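Local structure of bacterial microcompartment shell protein CutR (6XPJ) at residues I22-V27 against L96-L100; N70-C74 against M84-D88. The protein probably serves as a minor shell protein of the bacterial microcompartment for choline degradation, and may lend it heterogeneity and flexibility. The protein carries 1 engineered substitution. One frame throughout, in Å; residues are numbered along the deposited sequence.

Interaction 1: residues I22-V27 against L96-L100; sequences ITLAHV and LEDIL
Leu96 lays its two methyl groups along the strand backbone: CD1 lies 3.6 Å from His26 O and 3.9 Å from Val27 CB, while CD2 reaches back to the peptide carbon of Ala25. One helical turn on, Leu100 sets its branched end against the methyl of Ala25, with CD2 at 3.7 Å and CD1 at 3.8 Å from Ala25 CB. The CG of Leu100 stands anti to its own carbonyl carbon (chi1 -71°), which carries the branched end toward the strand although the CB itself points elsewhere. Ile22 fills the other end. Its extended chain (chi2 -176°) brings CD1 to 3.6 Å from CG2 of Ile99, the two side chains crossing at about a right angle, and its CG2 also touches CD2 of Leu100. No hydrogen bond links the segments; the contact is buried and apolar. The CB of His26 points away from the helix; Thr115 and Ser117 hydrogen-bond its two ring nitrogens, and Tyr102 of a neighbouring subunit packs against it. Segments 96-100 and 22-27 run nearly antiparallel, at 159°; helix 89-105 packs on one face of the sheet, the alpha/beta layering of the circularly permuted BMC fold.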
ATOM      1  N   ILE C  22     -15.670   8.516   6.963  1.00 14.81           N
ATOM      2  CA  ILE C  22     -15.784   9.246   5.676  1.00 14.16           C
ATOM      3  C   ILE C  22     -14.915  10.487   5.792  1.00 14.39           C
ATOM      4  O   ILE C  22     -15.150  11.326   6.688  1.00 15.37           O
ATOM      5  CB  ILE C  22     -17.237   9.591   5.335  1.00 15.63           C
ATOM      6  CG1 ILE C  22     -18.044   8.306   5.138  1.00 17.51           C
ATOM      7  CG2 ILE C  22     -17.263  10.512   4.123  1.00 15.68           C
ATOM      8  CD1 ILE C  22     -19.475   8.505   4.698  1.00 19.57           C
ATOM      9  N   THR C  23     -13.917  10.599   4.908  1.00 14.45           N
ATOM     10  CA  THR C  23     -12.919  11.690   4.956  1.00 14.60           C
ATOM     11  C   THR C  23     -13.253  12.769   3.922  1.00 14.17           C
ATOM     12  O   THR C  23     -12.673  13.872   3.972  1.00 16.18           O
ATOM     13  CB  THR C  23     -11.498  11.146   4.777  1.00 14.90           C
ATOM     14  OG1 THR C  23     -11.332   9.986   5.605  1.00 15.33           O
ATOM     15  CG2 THR C  23     -10.475  12.189   5.145  1.00 14.57           C
ATOM     16  N   LEU C  24     -14.160  12.487   3.004  1.00 13.97           N
ATOM     17  CA  LEU C  24     -14.532  13.453   1.954  1.00 14.29           C
ATOM     18  C   LEU C  24     -15.958  13.144   1.535  1.00 14.77           C
ATOM     19  O   LEU C  24     -16.269  11.984   1.239  1.00 14.38           O
ATOM     20  CB  LEU C  24     -13.582  13.333   0.756  1.00 14.48           C
ATOM     21  CG  LEU C  24     -13.837  14.355  -0.349  1.00 15.05           C
ATOM     22  CD1 LEU C  24     -13.418  15.733   0.109  1.00 16.37           C
ATOM     23  CD2 LEU C  24     -13.106  13.951  -1.609  1.00 16.07           C
ATOM     24  N   ALA C  25     -16.800  14.171   1.476  1.00 14.30           N
ATOM     25  CA  ALA C  25     -18.160  14.082   0.908  1.00 14.68           C
ATOM     26  C   ALA C  25     -18.427  15.427   0.253  1.00 14.13           C
ATOM     27  O   ALA C  25     -18.748  16.414   0.947  1.00 15.00           O
ATOM     28  CB  ALA C  25     -19.151  13.738   1.980  1.00 15.09           C
ATOM     29  N   HIS C  26     -18.155  15.499  -1.032  1.00 14.29           N
ATOM     30  CA  HIS C  26     -17.872  16.766  -1.716  1.00 13.63           C
ATOM     31  C   HIS C  26     -18.676  16.875  -2.994  1.00 14.46           C
ATOM     32  O   HIS C  26     -18.741  15.883  -3.771  1.00 15.83           O
ATOM     33  CB  HIS C  26     -16.372  16.865  -2.016  1.00 14.39           C
ATOM     34  CG  HIS C  26     -15.972  18.208  -2.530  1.00 14.56           C
ATOM     35  ND1 HIS C  26     -15.546  19.225  -1.716  1.00 14.08           N
ATOM     36  CD2 HIS C  26     -15.949  18.696  -3.804  1.00 15.13           C
ATOM     37  CE1 HIS C  26     -15.271  20.288  -2.461  1.00 15.04           C
ATOM     38  NE2 HIS C  26     -15.507  19.991  -3.756  1.00 15.62           N
ATOM     39  N   VAL C  27     -19.190  18.064  -3.252  1.00 14.47           N
ATOM     40  CA  VAL C  27     -19.822  18.364  -4.562  1.00 15.25           C
ATOM     41  C   VAL C  27     -19.005  19.419  -5.297  1.00 15.43           C
ATOM     42  O   VAL C  27     -18.720  20.482  -4.733  1.00 15.48           O
ATOM     43  CB  VAL C  27     -21.295  18.786  -4.430  1.00 16.13           C
ATOM     44  CG1 VAL C  27     -21.537  19.909  -3.427  1.00 17.25           C
ATOM     45  CG2 VAL C  27     -21.883  19.157  -5.778  1.00 17.66           C
ATOM     46  N   LEU C  96     -25.239  13.032  -1.072  1.00 15.99           N
ATOM     47  CA  LEU C  96     -24.096  13.172  -0.143  1.00 15.52           C
ATOM     48  C   LEU C  96     -24.617  13.277   1.286  1.00 15.84           C
ATOM     49  O   LEU C  96     -24.048  12.655   2.177  1.00 15.53           O
ATOM     50  CB  LEU C  96     -23.303  14.409  -0.537  1.00 15.43           C
ATOM     51  CG  LEU C  96     -22.496  14.285  -1.819  1.00 16.09           C
ATOM     52  CD1 LEU C  96     -21.918  15.625  -2.191  1.00 17.16           C
ATOM     53  CD2 LEU C  96     -21.386  13.247  -1.666  1.00 15.67           C
ATOM     54  N   GLU C  97     -25.637  14.086   1.519  1.00 14.85           N
ATOM     55  CA  GLU C  97     -26.233  14.241   2.867  1.00 14.42           C
ATOM     56  C   GLU C  97     -26.732  12.884   3.366  1.00 15.70           C
ATOM     57  O   GLU C  97     -26.504  12.547   4.545  1.00 16.25           O
ATOM     58  CB  GLU C  97     -27.416  15.187   2.786  1.00 16.58           C
ATOM     59  CG  GLU C  97     -27.042  16.633   2.581  1.00 18.00           C
ATOM     60  CD  GLU C  97     -28.195  17.486   2.100  1.00 20.02           C
ATOM     61  OE1 GLU C  97     -28.016  18.713   2.078  1.00 23.22           O
ATOM     62  OE2 GLU C  97     -29.264  16.938   1.743  1.00 20.27           O
ATOM     63  N   ASP C  98     -27.398  12.117   2.507  1.00 16.16           N
ATOM     64  CA  ASP C  98     -27.978  10.830   2.952  1.00 16.55           C
ATOM     65  C   ASP C  98     -26.851   9.864   3.296  1.00 15.42           C
ATOM     66  O   ASP C  98     -26.960   9.119   4.290  1.00 15.59           O
ATOM     67  CB  ASP C  98     -28.965  10.293   1.922  1.00 17.96           C
ATOM     68  CG  ASP C  98     -30.289  11.060   1.951  1.00 22.11           C
ATOM     69  OD1 ASP C  98     -30.369  12.109   2.612  1.00 24.21           O
ATOM     70  OD2 ASP C  98     -31.259  10.536   1.393  1.00 29.29           O
ATOM     71  N   ILE C  99     -25.771   9.854   2.523  1.00 14.72           N
ATOM     72  CA  ILE C  99     -24.578   9.038   2.870  1.00 15.71           C
ATOM     73  C   ILE C  99     -24.047   9.462   4.243  1.00 14.95           C
ATOM     74  O   ILE C  99     -23.821   8.584   5.070  1.00 15.90           O
ATOM     75  CB  ILE C  99     -23.478   9.146   1.796  1.00 15.27           C
ATOM     76  CG1 ILE C  99     -23.905   8.477   0.486  1.00 15.85           C
ATOM     77  CG2 ILE C  99     -22.167   8.580   2.291  1.00 16.73           C
ATOM     78  CD1 ILE C  99     -23.048   8.847  -0.684  1.00 16.64           C
ATOM     79  N   LEU C 100     -23.795  10.746   4.469  1.00 14.93           N
ATOM     80  CA  LEU C 100     -23.210  11.214   5.746  1.00 14.75           C
ATOM     81  C   LEU C 100     -24.125  10.859   6.905  1.00 15.11           C
ATOM     82  O   LEU C 100     -23.625  10.378   7.923  1.00 15.61           O
ATOM     83  CB  LEU C 100     -22.937  12.713   5.660  1.00 14.57           C
ATOM     84  CG  LEU C 100     -21.786  13.118   4.744  1.00 15.09           C
ATOM     85  CD1 LEU C 100     -21.778  14.623   4.530  1.00 15.78           C
ATOM     86  CD2 LEU C 100     -20.445  12.637   5.263  1.00 15.70           C
TER

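Interaction 2: residues N70-C74 against M84-D88; sequences NIDIC and MFSGD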
ATOM      1  N   ASN C  70     -32.069  11.206  -7.802  1.00 25.90           N
ATOM      2  CA  ASN C  70     -31.865  10.841  -9.224  1.00 28.41           C
ATOM      3  C   ASN C  70     -30.431  11.204  -9.623  1.00 26.04           C
ATOM      4  O   ASN C  70     -30.187  12.281 -10.179  1.00 29.27           O
ATOM      5  CB  ASN C  70     -32.870  11.541 -10.127  1.00 31.61           C
ATOM      6  CG  ASN C  70     -32.704  11.154 -11.578  1.00 37.80           C
ATOM      7  OD1 ASN C  70     -32.046  10.159 -11.891  1.00 41.14           O
ATOM      8  ND2 ASN C  70     -33.278  11.948 -12.467  1.00 40.47           N
ATOM      9  N   ILE C  71     -29.514  10.309  -9.350  1.00 24.86           N
ATOM     10  CA  ILE C  71     -28.082  10.495  -9.678  1.00 22.34           C
ATOM     11  C   ILE C  71     -27.683   9.327 -10.580  1.00 21.55           C
ATOM     12  O   ILE C  71     -28.390   8.291 -10.626  1.00 24.62           O
ATOM     13  CB  ILE C  71     -27.209  10.651  -8.407  1.00 25.88           C
ATOM     14  CG1 ILE C  71     -27.325   9.462  -7.454  1.00 27.19           C
ATOM     15  CG2 ILE C  71     -27.496  11.978  -7.690  1.00 25.41           C
ATOM     16  CD1 ILE C  71     -26.299   8.402  -7.659  1.00 30.44           C
ATOM     17  N   ASP C  72     -26.589   9.510 -11.304  1.00 20.54           N
ATOM     18  CA  ASP C  72     -25.942   8.461 -12.117  1.00 23.32           C
ATOM     19  C   ASP C  72     -24.613   8.141 -11.431  1.00 21.67           C
ATOM     20  O   ASP C  72     -23.801   9.055 -11.283  1.00 21.97           O
ATOM     21  CB  ASP C  72     -25.723   8.968 -13.539  1.00 28.47           C
ATOM     22  CG  ASP C  72     -27.013   9.233 -14.295  1.00 32.58           C
ATOM     23  OD1 ASP C  72     -27.928   8.421 -14.175  1.00 38.10           O
ATOM     24  OD2 ASP C  72     -27.069  10.248 -15.005  1.00 41.53           O
ATOM     25  N   ILE C  73     -24.414   6.885 -11.057  1.00 21.51           N
ATOM     26  CA  ILE C  73     -23.134   6.431 -10.461  1.00 21.57           C
ATOM     27  C   ILE C  73     -22.075   6.452 -11.565  1.00 22.16           C
ATOM     28  O   ILE C  73     -22.285   5.823 -12.629  1.00 25.24           O
ATOM     29  CB  ILE C  73     -23.268   5.055  -9.794  1.00 23.83           C
ATOM     30  CG1 ILE C  73     -24.274   5.063  -8.640  1.00 28.79           C
ATOM     31  CG2 ILE C  73     -21.892   4.579  -9.343  1.00 26.04           C
ATOM     32  CD1 ILE C  73     -23.769   5.729  -7.385  1.00 32.55           C
ATOM     33  N   CYS C  74     -20.953   7.113 -11.312  1.00 21.00           N
ATOM     34  CA  CYS C  74     -19.804   7.181 -12.253  1.00 21.87           C
ATOM     35  C   CYS C  74     -18.938   5.943 -11.996  1.00 22.96           C
ATOM     36  O   CYS C  74     -18.648   5.180 -12.934  1.00 24.86           O
ATOM     37  CB  CYS C  74     -18.980   8.452 -12.082  1.00 23.11           C
ATOM     38  SG  CYS C  74     -19.921   9.996 -12.202  1.00 33.30           S
ATOM     39  N   MET C  84     -17.908   8.092  -6.961  1.00 17.11           N
ATOM     40  CA  MET C  84     -18.240   9.345  -7.660  1.00 17.52           C
ATOM     41  C   MET C  84     -19.561   9.164  -8.397  1.00 16.62           C
ATOM     42  O   MET C  84     -19.842   8.070  -8.931  1.00 17.40           O
ATOM     43  CB  MET C  84     -17.108   9.781  -8.589  1.00 19.30           C
ATOM     44  CG  MET C  84     -15.871  10.258  -7.798  1.00 22.31           C
ATOM     45  SD  MET C  84     -14.583  11.066  -8.793  1.00 30.24           S
ATOM     46  CE  MET C  84     -13.125  10.784  -7.792  1.00 33.38           C
ATOM     47  N   PHE C  85     -20.363  10.212  -8.427  1.00 17.05           N
ATOM     48  CA  PHE C  85     -21.669  10.170  -9.110  1.00 17.32           C
ATOM     49  C   PHE C  85     -21.973  11.564  -9.632  1.00 18.76           C
ATOM     50  O   PHE C  85     -21.314  12.536  -9.252  1.00 18.76           O
ATOM     51  CB  PHE C  85     -22.740   9.610  -8.173  1.00 18.16           C
ATOM     52  CG  PHE C  85     -22.850  10.256  -6.817  1.00 16.87           C
ATOM     53  CD1 PHE C  85     -23.616  11.386  -6.632  1.00 19.46           C
ATOM     54  CD2 PHE C  85     -22.237   9.673  -5.701  1.00 18.60           C
ATOM     55  CE1 PHE C  85     -23.723  11.971  -5.388  1.00 18.62           C
ATOM     56  CE2 PHE C  85     -22.358  10.261  -4.452  1.00 19.29           C
ATOM     57  CZ  PHE C  85     -23.107  11.408  -4.300  1.00 19.82           C
ATOM     58  N   SER C  86     -22.956  11.639 -10.517  1.00 18.38           N
ATOM     59  CA  SER C  86     -23.302  12.905 -11.186  1.00 20.16           C
ATOM     60  C   SER C  86     -24.807  13.122 -11.121  1.00 19.85           C
ATOM     61  O   SER C  86     -25.546  12.170 -10.961  1.00 20.53           O
ATOM     62  CB  SER C  86     -22.813  12.855 -12.621  1.00 22.89           C
ATOM     63  OG  SER C  86     -23.512  11.824 -13.277  1.00 30.46           O
ATOM     64  N   GLY C  87     -25.218  14.366 -11.275  1.00 19.33           N
ATOM     65  CA  GLY C  87     -26.636  14.724 -11.350  1.00 20.58           C
ATOM     66  C   GLY C  87     -26.782  16.205 -11.180  1.00 19.26           C
ATOM     67  O   GLY C  87     -25.772  16.906 -11.098  1.00 18.73           O
ATOM     68  N   ASP C  88     -28.012  16.696 -11.125  1.00 19.74           N
ATOM     69  CA  ASP C  88     -28.202  18.132 -10.823  1.00 21.54           C
ATOM     70  C   ASP C  88     -27.682  18.416  -9.404  1.00 21.14           C
ATOM     71  O   ASP C  88     -27.605  17.468  -8.567  1.00 20.64           O
ATOM     72  CB  ASP C  88     -29.663  18.522 -10.980  1.00 23.38           C
ATOM     73  CG  ASP C  88     -30.517  17.826  -9.950  1.00 28.04           C
ATOM     74  OD1 ASP C  88     -30.930  16.690 -10.209  1.00 36.28           O
ATOM     75  OD2 ASP C  88     -30.706  18.405  -8.868  1.00 32.22           O
TER
HETATM   76  O   HOH W   1     -30.102  14.639 -11.341  1.00 33.37           O
HETATM   77  O   HOH W   2     -26.048  12.614 -14.315  1.00 36.85           O
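Ile71 and Phe85 meet obliquely, the isoleucine CD1 lying 3.8 Å from Phe85 CB and near CG of the ring, while Ile71 CB and CG2 approach CD1 of the same ring. Phe85 CG sits between its backbone N and carbonyl carbon (chi1 52°), and Ile71 CG1 likewise (chi1 58°), which brings the isoleucine branch beside the root of the ring. Ile73, in a non-hydrogen-bonded pair with Phe85, shares its face and brings CD1 to 4.1 Å from Phe85 CB. Asp72 and Ser86, whose side chains lie on the other face, are a hydrogen-bonded pair: Asp72 N donates to Ser86 O at 2.9 Å, nearly straight at 169°, and Ser86 N returns a bond to Asp72 O at 2.8 Å. A water also joins Asp72 OD2 to Ser86 OG. Cys74 N binds Met84 O at 2.8 Å, and Cys74 SG rests 3.6 Å from Phe85 CA. A second water bridges Asn70 O with N and OD1 of Asp88, a helix N-cap whose OD1 is also hydrogen-bonded to Ser91 OG. Within the chain the hairpin forms one end of the sheet, strand 72-77 outermost and strand 82-87 beside strand 46-53; Phe85 packs on Val92 and Ser95 of helix 89-105 and, with Ile71, on Ala65 of helix 58-68.

The two interactions show how one amphipathic helix can join non-adjacent strands of a sheet. Their centres lie 13 Å apart, yet they touch directly: Phe85 CZ of interaction 2 packs 3.6 Å from Leu96 CD2 of interaction 1, and the same ring reaches Ile99. Along the chain, interaction 2 is nested within the loop closed by interaction 1, and strand 82-87 runs on into helix 89-105. Strand 46-53 separates strand 82-87 from strand 11-28 in the sheet, so the helix spans from the edge hairpin to the inner strand. Through the Phe85 ring the two apolar contacts meet between the sheet and helix 89-105 of this subunit.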